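PDB 3LOD: putative acyl-CoA N-acyltransferase, which probably transfers an acyl group from an acyl-CoA donor to an as yet unspecified acceptor, as a GNAT-family enzyme. Local coordinates for residues A[5-10]-A[51-56]; A[18-23]-A[77-82]; A[67-72]-A[106-111]. One frame throughout, in Å; residues are numbered along the deposited sequence.

Interaction 1 (A[5-10]-A[51-56]); sequences TITDIA and ALAIRS
Two torsions bring Thr7 and Arg55 together. Thr7 sets OG1 between its backbone N and carbonyl carbon (chi1 67°). The Arg55 chain bends at chi3 (82°), which places NE. The two side chains cross at about a right angle, and Arg55 NH1 donates to Thr7 OG1 at 3.0 Å, with OG1 in the guanidinium plane. The hydroxyl then donates to Asp8 O, so it both accepts and gives. A salt bridge from NH2 to Glu15 and a bond from NE to Gly59 O hold the rest of the guanidinium, which helps fix its rotation. On the face with Thr7, Ala53 and Arg55, Thr5 CG2 packs against Arg55 CB at 3.6 Å. On the face of Ile6 and Ile54 these two lie side by side, Ile6 CD1 being 4.2 Å from Ile54 CG2. Leu52 packs against helix 91-104. Backbone bonds run both ways between Thr5 and Arg55 and between Thr7 and Ala53. Beyond the end of strand 5-8, Ile9 N bonds Ala51 O at 3.2 Å, and Ile9 CG1 reaches back to Ala53 CB at 3.6 Å. This antiparallel pairing joins edge strand 5-8 to strand 49-55, the first two strands of the GNAT acyltransferase sheet.

Interaction 2 (A[18-23]-A[77-82]); sequences ALIAAL and MKRVYI
Leu19, Ala22 and Leu23 of the helix close over the side chain of Tyr81, and this is the tight part of the contact. Tyr81 sets CG anti to its backbone N (chi1 175°), and its CB points toward the helix. One ring face receives helix backbone: Leu19 O stands 3.7 Å above the ring plane and Leu23 N 3.9 Å above it, both offset toward the rim. These two atoms are also bonded to each other, Leu23 N to Leu19 O, so the ring lies against one turn of the helix. Leu23 and Tyr81 slide past each other in opposite directions. Leu23 CD1 comes to 3.8 Å from Tyr81 CD1, and the same methyl packs on Val80 O. Leu19 CD2 touches the CD2-CE2 side of the ring, 4.0 Å from Tyr81 CD2. Ala22, partly exposed, forms the margin at the hydroxyl, its CB 3.5 Å from Tyr81 OH.

The looser side lies at Arg79, also partly exposed. Ile20 CG2 sits over one face of its guanidinium, 3.9 Å above the plane. Leu23 CD2 is 4.1 Å from Arg79 NH2, which has its salt bridge with Asp24, just beyond the helix segment. No hydrogen bond crosses the contact, so apolar and van der Waals packing carries it.

Arg79 has a positive phi (56°), consistent with the bulge that GNAT proteins carry in their fourth strand. Segments 18-23 and 77-82, parts of helix 14-26 and strand 74-82, run at 88° to each other. Leu19 and Ile20 also touch Cys64 of the adjacent strand 61-69, while Met77 packs on helix 91-104.

Interaction 3 (A[67-72]-A[106-111]); sequences IVLSEE and RDCHTL
Arg106 opens the contact by offering a face of its guanidinium to Leu69. Leu69 CD1 sits 3.5 Å above that plane, offset toward the rim, and lies 3.5 Å from Arg106 NH2. The two side chains cross at about a right angle. The Arg106 chain bends at chi2 and chi3, which place CD and NE. Its NH1 bonds the backbone O of Gln47, so the charged end has a polar partner while one face meets a methyl.

Asp107 has a positive phi and is the C-prime residue of the Schellman motif that ends helix 91-104. Cys108 follows, buried. Its CB meets Leu69 CD2 at 4.0 Å, so the two methyls of Leu69 serve Arg106 and Cys108 separately. Cys108 also touches Ala103 of the helix.

His109 supplies the polar link. Its CG stands between the backbone N and the carbonyl carbon (chi1 57°). NE2 donates to Glu72 O at 2.8 Å, on a lone pair of that carbonyl, though the oxygen is tilted about 20° from the ring plane. At the other ring nitrogen, ND1 pairs with Thr110 OG1 at 2.9 Å, where either could be the donor. The ring also meets Phe74 edge-to-face. Glu72 is itself held by the ST turn in which its N bonds Ser70 OG.

Leu111 lies buried at the strand end of the segment. Its CD1 lies 3.9 Å from Ile67 CD1, and both residues pack on Met77 of strand 74-82, which runs between their strands.

Ile67 and Leu111 thus join two strands, Leu69 packs on the loop, and His109 ties loop to loop. Partners at both nitrogens hold the His109 ring in its orientation. With NE2 donating, a neutral ring would probably take a hydrogen from Thr110 OG1 at ND1.

All three contacts reach one mixed sheet. Interaction 1 pairs the outermost strand 5-8 with its neighbour. Interaction 2 lays helix 14-26, which lies between those two strands in the chain, across strand 74-82. The centres of interactions 1 and 2 are 12 Å apart, and Ile54 packs on Ile82 between them. Interactions 2 and 3 have centres 20 Å apart, yet Met77 CE reaches Ile67 CD1 at 3.6 Å. Interactions 1 and 3 do not touch; their nearest atoms are about 5 Å apart. In GNAT relatives the cofactor binds where the fourth and fifth strands splay apart, here probably 74-82 and 110-116. Interaction 2 covers the probable bulge, nearer that cleft; interaction 3 is at the far end of the strand pair.

Interaction 1 (A[5-10]-A[51-56])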
loop_
_atom_site.group_PDB
_atom_site.type_symbol
_atom_site.label_atom_id
_atom_site.label_comp_id
_atom_site.label_asym_id
_atom_site.label_seq_id
_atom_site.Cartn_x
_atom_site.Cartn_y
_atom_site.Cartn_z
ATOM N N THR A 5 1.293 -12.901 9.866
ATOM C CA THR A 5 -0.122 -12.624 10.075
ATOM C C THR A 5 -0.521 -11.255 9.453
ATOM O O THR A 5 0.353 -10.429 9.261
ATOM C CB THR A 5 -0.441 -12.825 11.585
ATOM O OG1 THR A 5 -1.639 -13.567 11.700
ATOM C CG2 THR A 5 -0.575 -11.546 12.378
ATOM N N ILE A 6 -1.796 -11.028 9.096
ATOM C CA ILE A 6 -2.296 -9.689 8.644
ATOM C C ILE A 6 -3.444 -9.141 9.488
ATOM O O ILE A 6 -4.444 -9.841 9.726
ATOM C CB ILE A 6 -2.784 -9.696 7.183
ATOM C CG1 ILE A 6 -1.684 -9.207 6.264
ATOM C CG2 ILE A 6 -3.895 -8.711 6.993
ATOM C CD1 ILE A 6 -1.385 -10.157 5.228
ATOM N N THR A 7 -3.339 -7.899 9.931
ATOM C CA THR A 7 -4.372 -7.365 10.814
ATOM C C THR A 7 -4.602 -5.934 10.503
ATOM O O THR A 7 -3.700 -5.277 9.991
ATOM C CB THR A 7 -3.936 -7.359 12.314
ATOM O OG1 THR A 7 -2.856 -6.414 12.513
ATOM C CG2 THR A 7 -3.556 -8.766 12.826
ATOM N N ASP A 8 -5.769 -5.430 10.878
ATOM C CA ASP A 8 -6.023 -4.006 10.813
ATOM C C ASP A 8 -4.960 -3.284 11.649
ATOM O O ASP A 8 -4.396 -3.890 12.565
ATOM C CB ASP A 8 -7.419 -3.683 11.356
ATOM C CG ASP A 8 -8.532 -3.802 10.288
ATOM O OD1 ASP A 8 -8.206 -3.825 9.082
ATOM O OD2 ASP A 8 -9.742 -3.837 10.659
ATOM N N ILE A 9 -4.654 -2.030 11.298
ATOM C CA ILE A 9 -3.984 -1.075 12.189
ATOM C C ILE A 9 -4.542 0.339 12.019
ATOM O O ILE A 9 -4.863 0.791 10.919
ATOM C CB ILE A 9 -2.403 -0.941 11.990
ATOM C CG1 ILE A 9 -1.966 -1.438 10.650
ATOM C CG2 ILE A 9 -1.488 -1.464 13.167
ATOM C CD1 ILE A 9 -2.081 -0.359 9.722
ATOM N N ALA A 10 -4.605 1.035 13.143
ATOM C CA ALA A 10 -4.784 2.483 13.197
ATOM C C ALA A 10 -3.564 3.139 12.525
ATOM O O ALA A 10 -2.418 2.813 12.849
ATOM C CB ALA A 10 -4.935 2.957 14.715
ATOM N N ALA A 51 -6.254 0.280 6.324
ATOM C CA ALA A 51 -4.872 0.198 6.688
ATOM C C ALA A 51 -4.645 -1.158 7.333
ATOM O O ALA A 51 -5.393 -1.570 8.248
ATOM C CB ALA A 51 -4.567 1.275 7.660
ATOM N N LEU A 52 -3.596 -1.829 6.881
ATOM C CA LEU A 52 -3.256 -3.191 7.335
ATOM C C LEU A 52 -1.773 -3.342 7.685
ATOM O O LEU A 52 -0.933 -2.595 7.153
ATOM C CB LEU A 52 -3.581 -4.196 6.221
ATOM C CG LEU A 52 -5.025 -4.327 5.716
ATOM C CD1 LEU A 52 -5.169 -5.429 4.634
ATOM C CD2 LEU A 52 -6.028 -4.542 6.847
ATOM N N ALA A 53 -1.451 -4.326 8.525
ATOM C CA ALA A 53 -0.037 -4.640 8.878
ATOM C C ALA A 53 0.267 -6.115 8.715
ATOM O O ALA A 53 -0.630 -6.948 8.865
ATOM C CB ALA A 53 0.256 -4.225 10.290
ATOM N N ILE A 54 1.521 -6.447 8.407
ATOM C CA ILE A 54 1.980 -7.835 8.474
ATOM C C ILE A 54 2.914 -8.009 9.626
ATOM O O ILE A 54 3.851 -7.226 9.830
ATOM C CB ILE A 54 2.774 -8.259 7.272
ATOM C CG1 ILE A 54 2.475 -7.387 6.119
ATOM C CG2 ILE A 54 2.457 -9.713 6.826
ATOM C CD1 ILE A 54 3.680 -7.376 5.239
ATOM N N ARG A 55 2.694 -9.092 10.348
ATOM C CA ARG A 55 3.327 -9.322 11.611
ATOM C C ARG A 55 4.064 -10.612 11.522
ATOM O O ARG A 55 3.597 -11.577 10.925
ATOM C CB ARG A 55 2.271 -9.365 12.712
ATOM C CG ARG A 55 1.129 -8.364 12.493
ATOM C CD ARG A 55 0.243 -8.128 13.722
ATOM N NE ARG A 55 0.903 -7.157 14.584
ATOM C CZ ARG A 55 0.541 -5.885 14.770
ATOM N NH1 ARG A 55 -0.544 -5.377 14.185
ATOM N NH2 ARG A 55 1.273 -5.131 15.589
ATOM N N SER A 56 5.235 -10.605 12.126
ATOM C CA SER A 56 6.027 -11.784 12.271
ATOM C C SER A 56 5.258 -12.798 13.145
ATOM O O SER A 56 4.158 -12.486 13.650
ATOM C CB SER A 56 7.399 -11.419 12.850
ATOM O OG SER A 56 7.353 -11.238 14.256
HETATM O O HOH W 1 -2.953 -3.750 15.279
#

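Interaction 2 (A[18-23]-A[77-82])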
loop_
_atom_site.group_PDB
_atom_site.type_symbol
_atom_site.label_atom_id
_atom_site.label_comp_id
_atom_site.label_asym_id
_atom_site.label_seq_id
_atom_site.Cartn_x
_atom_site.Cartn_y
_atom_site.Cartn_z
ATOM N N ALA A 18 6.050 4.095 12.642
ATOM C CA ALA A 18 7.476 3.684 12.511
ATOM C C ALA A 18 7.820 3.096 11.149
ATOM O O ALA A 18 8.872 3.445 10.538
ATOM C CB ALA A 18 7.921 2.740 13.652
ATOM N N LEU A 19 6.946 2.236 10.621
ATOM C CA LEU A 19 7.155 1.699 9.247
ATOM C C LEU A 19 7.135 2.807 8.155
ATOM O O LEU A 19 8.047 2.944 7.363
ATOM C CB LEU A 19 6.119 0.645 8.972
ATOM C CG LEU A 19 6.208 -0.512 9.956
ATOM C CD1 LEU A 19 4.843 -1.209 10.134
ATOM C CD2 LEU A 19 7.301 -1.481 9.467
ATOM N N ILE A 20 6.099 3.617 8.185
ATOM C CA ILE A 20 5.968 4.806 7.397
ATOM C C ILE A 20 7.217 5.719 7.476
ATOM O O ILE A 20 7.760 6.130 6.457
ATOM C CB ILE A 20 4.653 5.486 7.886
ATOM C CG1 ILE A 20 3.480 4.634 7.423
ATOM C CG2 ILE A 20 4.434 6.876 7.393
ATOM C CD1 ILE A 20 3.844 3.713 6.264
ATOM N N ALA A 21 7.674 6.024 8.686
ATOM C CA ALA A 21 8.882 6.826 8.875
ATOM C C ALA A 21 10.085 6.159 8.185
ATOM O O ALA A 21 10.845 6.846 7.470
ATOM C CB ALA A 21 9.134 7.055 10.330
ATOM N N ALA A 22 10.254 4.850 8.375
ATOM C CA ALA A 22 11.347 4.111 7.700
ATOM C C ALA A 22 11.172 4.176 6.166
ATOM O O ALA A 22 12.147 4.370 5.449
ATOM C CB ALA A 22 11.412 2.593 8.182
ATOM N N LEU A 23 9.950 3.980 5.675
ATOM C CA LEU A 23 9.635 4.131 4.237
ATOM C C LEU A 23 10.153 5.477 3.733
ATOM O O LEU A 23 10.905 5.504 2.753
ATOM C CB LEU A 23 8.113 4.032 3.968
ATOM C CG LEU A 23 7.515 4.217 2.549
ATOM C CD1 LEU A 23 7.991 3.208 1.521
ATOM C CD2 LEU A 23 6.002 4.180 2.574
ATOM N N MET A 77 -4.062 3.149 -3.408
ATOM C CA MET A 77 -3.073 2.368 -2.598
ATOM C C MET A 77 -1.798 3.172 -2.327
ATOM O O MET A 77 -1.147 3.737 -3.243
ATOM C CB MET A 77 -2.671 1.060 -3.273
ATOM C CG MET A 77 -1.938 0.167 -2.306
ATOM S SD MET A 77 -1.844 -1.582 -2.755
ATOM C CE MET A 77 -3.512 -1.984 -2.737
ATOM N N LYS A 78 -1.433 3.243 -1.048
ATOM C CA LYS A 78 -0.292 4.044 -0.699
ATOM C C LYS A 78 0.265 3.559 0.616
ATOM O O LYS A 78 -0.344 2.694 1.325
ATOM C CB LYS A 78 -0.673 5.508 -0.652
ATOM C CG LYS A 78 -1.567 5.912 0.490
ATOM C CD LYS A 78 -2.363 7.203 0.198
ATOM C CE LYS A 78 -1.521 8.486 0.106
ATOM N NZ LYS A 78 -2.462 9.695 -0.045
ATOM N N ARG A 79 1.435 4.102 0.927
ATOM C CA ARG A 79 2.148 3.785 2.146
ATOM C C ARG A 79 2.431 2.338 2.329
ATOM O O ARG A 79 2.367 1.860 3.452
ATOM C CB ARG A 79 1.433 4.297 3.400
ATOM C CG ARG A 79 1.014 5.771 3.416
ATOM C CD ARG A 79 2.068 6.718 2.874
ATOM N NE ARG A 79 2.240 7.883 3.723
ATOM C CZ ARG A 79 3.415 8.480 3.850
ATOM N NH1 ARG A 79 3.555 9.534 4.672
ATOM N NH2 ARG A 79 4.463 7.983 3.167
ATOM N N VAL A 80 2.797 1.645 1.266
ATOM C CA VAL A 80 3.186 0.239 1.321
ATOM C C VAL A 80 4.670 0.081 1.586
ATOM O O VAL A 80 5.513 0.655 0.869
ATOM C CB VAL A 80 2.834 -0.446 -0.042
ATOM C CG1 VAL A 80 3.267 -1.919 -0.078
ATOM C CG2 VAL A 80 1.355 -0.326 -0.251
ATOM N N TYR A 81 5.035 -0.742 2.553
ATOM C CA TYR A 81 6.452 -0.943 2.884
ATOM C C TYR A 81 6.558 -2.264 3.597
ATOM O O TYR A 81 5.646 -2.612 4.383
ATOM C CB TYR A 81 6.843 0.116 3.865
ATOM C CG TYR A 81 8.249 0.016 4.428
ATOM C CD1 TYR A 81 9.383 0.408 3.653
ATOM C CD2 TYR A 81 8.460 -0.383 5.762
ATOM C CE1 TYR A 81 10.702 0.373 4.219
ATOM C CE2 TYR A 81 9.762 -0.414 6.329
ATOM C CZ TYR A 81 10.871 -0.036 5.538
ATOM O OH TYR A 81 12.147 -0.041 6.059
ATOM N N ILE A 82 7.656 -2.980 3.353
ATOM C CA ILE A 82 8.026 -4.210 4.078
ATOM C C ILE A 82 9.438 -3.993 4.580
ATOM O O ILE A 82 10.346 -3.663 3.778
ATOM C CB ILE A 82 8.142 -5.404 3.111
ATOM C CG1 ILE A 82 6.852 -5.649 2.325
ATOM C CG2 ILE A 82 8.703 -6.633 3.831
ATOM C CD1 ILE A 82 5.606 -5.883 3.186
#

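Interaction 3 (A[67-72]-A[106-111])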
loop_
_atom_site.group_PDB
_atom_site.type_symbol
_atom_site.label_atom_id
_atom_site.label_comp_id
_atom_site.label_asym_id
_atom_site.label_seq_id
_atom_site.Cartn_x
_atom_site.Cartn_y
_atom_site.Cartn_z
ATOM N N ILE A 67 -5.179 1.876 1.780
ATOM C CA ILE A 67 -5.969 2.271 0.630
ATOM C C ILE A 67 -6.899 3.354 1.100
ATOM O O ILE A 67 -7.582 3.198 2.128
ATOM C CB ILE A 67 -6.800 1.100 0.090
ATOM C CG1 ILE A 67 -5.880 0.098 -0.585
ATOM C CG2 ILE A 67 -7.893 1.599 -0.885
ATOM C CD1 ILE A 67 -6.556 -1.215 -0.891
ATOM N N VAL A 68 -6.923 4.446 0.347
ATOM C CA VAL A 68 -7.850 5.549 0.572
ATOM C C VAL A 68 -8.930 5.440 -0.476
ATOM O O VAL A 68 -8.610 5.516 -1.681
ATOM C CB VAL A 68 -7.152 6.874 0.351
ATOM C CG1 VAL A 68 -8.185 8.067 0.423
ATOM C CG2 VAL A 68 -6.001 7.043 1.349
ATOM N N LEU A 69 -10.188 5.257 -0.028
ATOM C CA LEU A 69 -11.372 5.098 -0.893
ATOM C C LEU A 69 -12.156 6.378 -1.207
ATOM O O LEU A 69 -12.456 7.174 -0.326
ATOM C CB LEU A 69 -12.359 4.176 -0.234
ATOM C CG LEU A 69 -11.961 2.827 0.297
ATOM C CD1 LEU A 69 -13.038 2.447 1.302
ATOM C CD2 LEU A 69 -12.006 1.941 -0.883
ATOM N N SER A 70 -12.568 6.524 -2.465
ATOM C CA SER A 70 -13.277 7.693 -2.921
ATOM C C SER A 70 -14.745 7.319 -3.031
ATOM O O SER A 70 -15.103 6.134 -2.996
ATOM C CB SER A 70 -12.744 8.069 -4.286
ATOM O OG SER A 70 -13.495 7.429 -5.327
ATOM N N GLU A 71 -15.607 8.314 -3.181
ATOM C CA GLU A 71 -17.021 7.979 -3.236
ATOM C C GLU A 71 -17.464 7.433 -4.610
ATOM O O GLU A 71 -18.561 6.916 -4.729
ATOM C CB GLU A 71 -17.940 9.093 -2.683
ATOM C CG GLU A 71 -17.690 10.486 -3.241
ATOM C CD GLU A 71 -18.378 11.584 -2.417
ATOM O OE1 GLU A 71 -17.974 11.809 -1.246
ATOM O OE2 GLU A 71 -19.309 12.230 -2.947
ATOM N N GLU A 72 -16.607 7.488 -5.626
ATOM C CA GLU A 72 -16.972 6.833 -6.890
ATOM C C GLU A 72 -16.417 5.403 -7.074
ATOM O O GLU A 72 -16.395 4.885 -8.203
ATOM C CB GLU A 72 -16.634 7.714 -8.094
ATOM C CG GLU A 72 -17.397 9.011 -8.125
ATOM C CD GLU A 72 -18.928 8.835 -8.042
ATOM O OE1 GLU A 72 -19.489 7.867 -8.652
ATOM O OE2 GLU A 72 -19.570 9.674 -7.350
ATOM N N ARG A 106 -15.709 -3.236 0.230
ATOM C CA ARG A 106 -16.183 -1.874 0.302
ATOM C C ARG A 106 -16.633 -1.377 -1.084
ATOM O O ARG A 106 -16.780 -0.167 -1.317
ATOM C CB ARG A 106 -15.088 -1.010 0.929
ATOM C CG ARG A 106 -14.708 -1.493 2.356
ATOM C CD ARG A 106 -15.742 -1.039 3.384
ATOM N NE ARG A 106 -16.081 0.365 3.146
ATOM C CZ ARG A 106 -15.481 1.400 3.744
ATOM N NH1 ARG A 106 -14.509 1.214 4.667
ATOM N NH2 ARG A 106 -15.872 2.634 3.428
ATOM N N ASP A 107 -16.886 -2.339 -1.979
ATOM C CA ASP A 107 -17.343 -2.095 -3.356
ATOM C C ASP A 107 -16.351 -1.386 -4.233
ATOM O O ASP A 107 -16.748 -0.808 -5.250
ATOM C CB ASP A 107 -18.635 -1.281 -3.404
ATOM C CG ASP A 107 -19.814 -2.019 -2.806
ATOM O OD1 ASP A 107 -19.762 -3.262 -2.797
ATOM O OD2 ASP A 107 -20.786 -1.343 -2.366
ATOM N N CYS A 108 -15.086 -1.394 -3.855
ATOM C CA CYS A 108 -14.129 -0.650 -4.610
ATOM C C CYS A 108 -13.933 -1.436 -5.909
ATOM O O CYS A 108 -13.750 -2.653 -5.875
ATOM C CB CYS A 108 -12.822 -0.558 -3.835
ATOM S SG CYS A 108 -11.468 0.157 -4.868
ATOM N N HIS A 109 -13.925 -0.750 -7.049
ATOM C CA HIS A 109 -13.813 -1.449 -8.293
ATOM C C HIS A 109 -12.467 -1.300 -9.034
ATOM O O HIS A 109 -12.148 -2.092 -9.941
ATOM C CB HIS A 109 -14.968 -0.987 -9.165
ATOM C CG HIS A 109 -15.002 0.499 -9.391
ATOM N ND1 HIS A 109 -14.068 1.166 -10.164
ATOM C CD2 HIS A 109 -15.885 1.440 -8.989
ATOM C CE1 HIS A 109 -14.379 2.451 -10.221
ATOM N NE2 HIS A 109 -15.472 2.643 -9.507
ATOM N N THR A 110 -11.693 -0.281 -8.689
ATOM C CA THR A 110 -10.414 -0.038 -9.367
ATOM C C THR A 110 -9.475 0.488 -8.305
ATOM O O THR A 110 -9.853 1.397 -7.516
ATOM C CB THR A 110 -10.563 1.028 -10.414
ATOM O OG1 THR A 110 -11.536 0.606 -11.383
ATOM C CG2 THR A 110 -9.300 1.249 -11.128
ATOM N N LEU A 111 -8.275 -0.105 -8.244
ATOM C CA LEU A 111 -7.221 0.411 -7.389
ATOM C C LEU A 111 -6.202 1.093 -8.196
ATOM O O LEU A 111 -5.750 0.512 -9.150
ATOM C CB LEU A 111 -6.502 -0.716 -6.702
ATOM C CG LEU A 111 -6.990 -0.947 -5.315
ATOM C CD1 LEU A 111 -5.964 -1.850 -4.703
ATOM C CD2 LEU A 111 -7.112 0.416 -4.574
#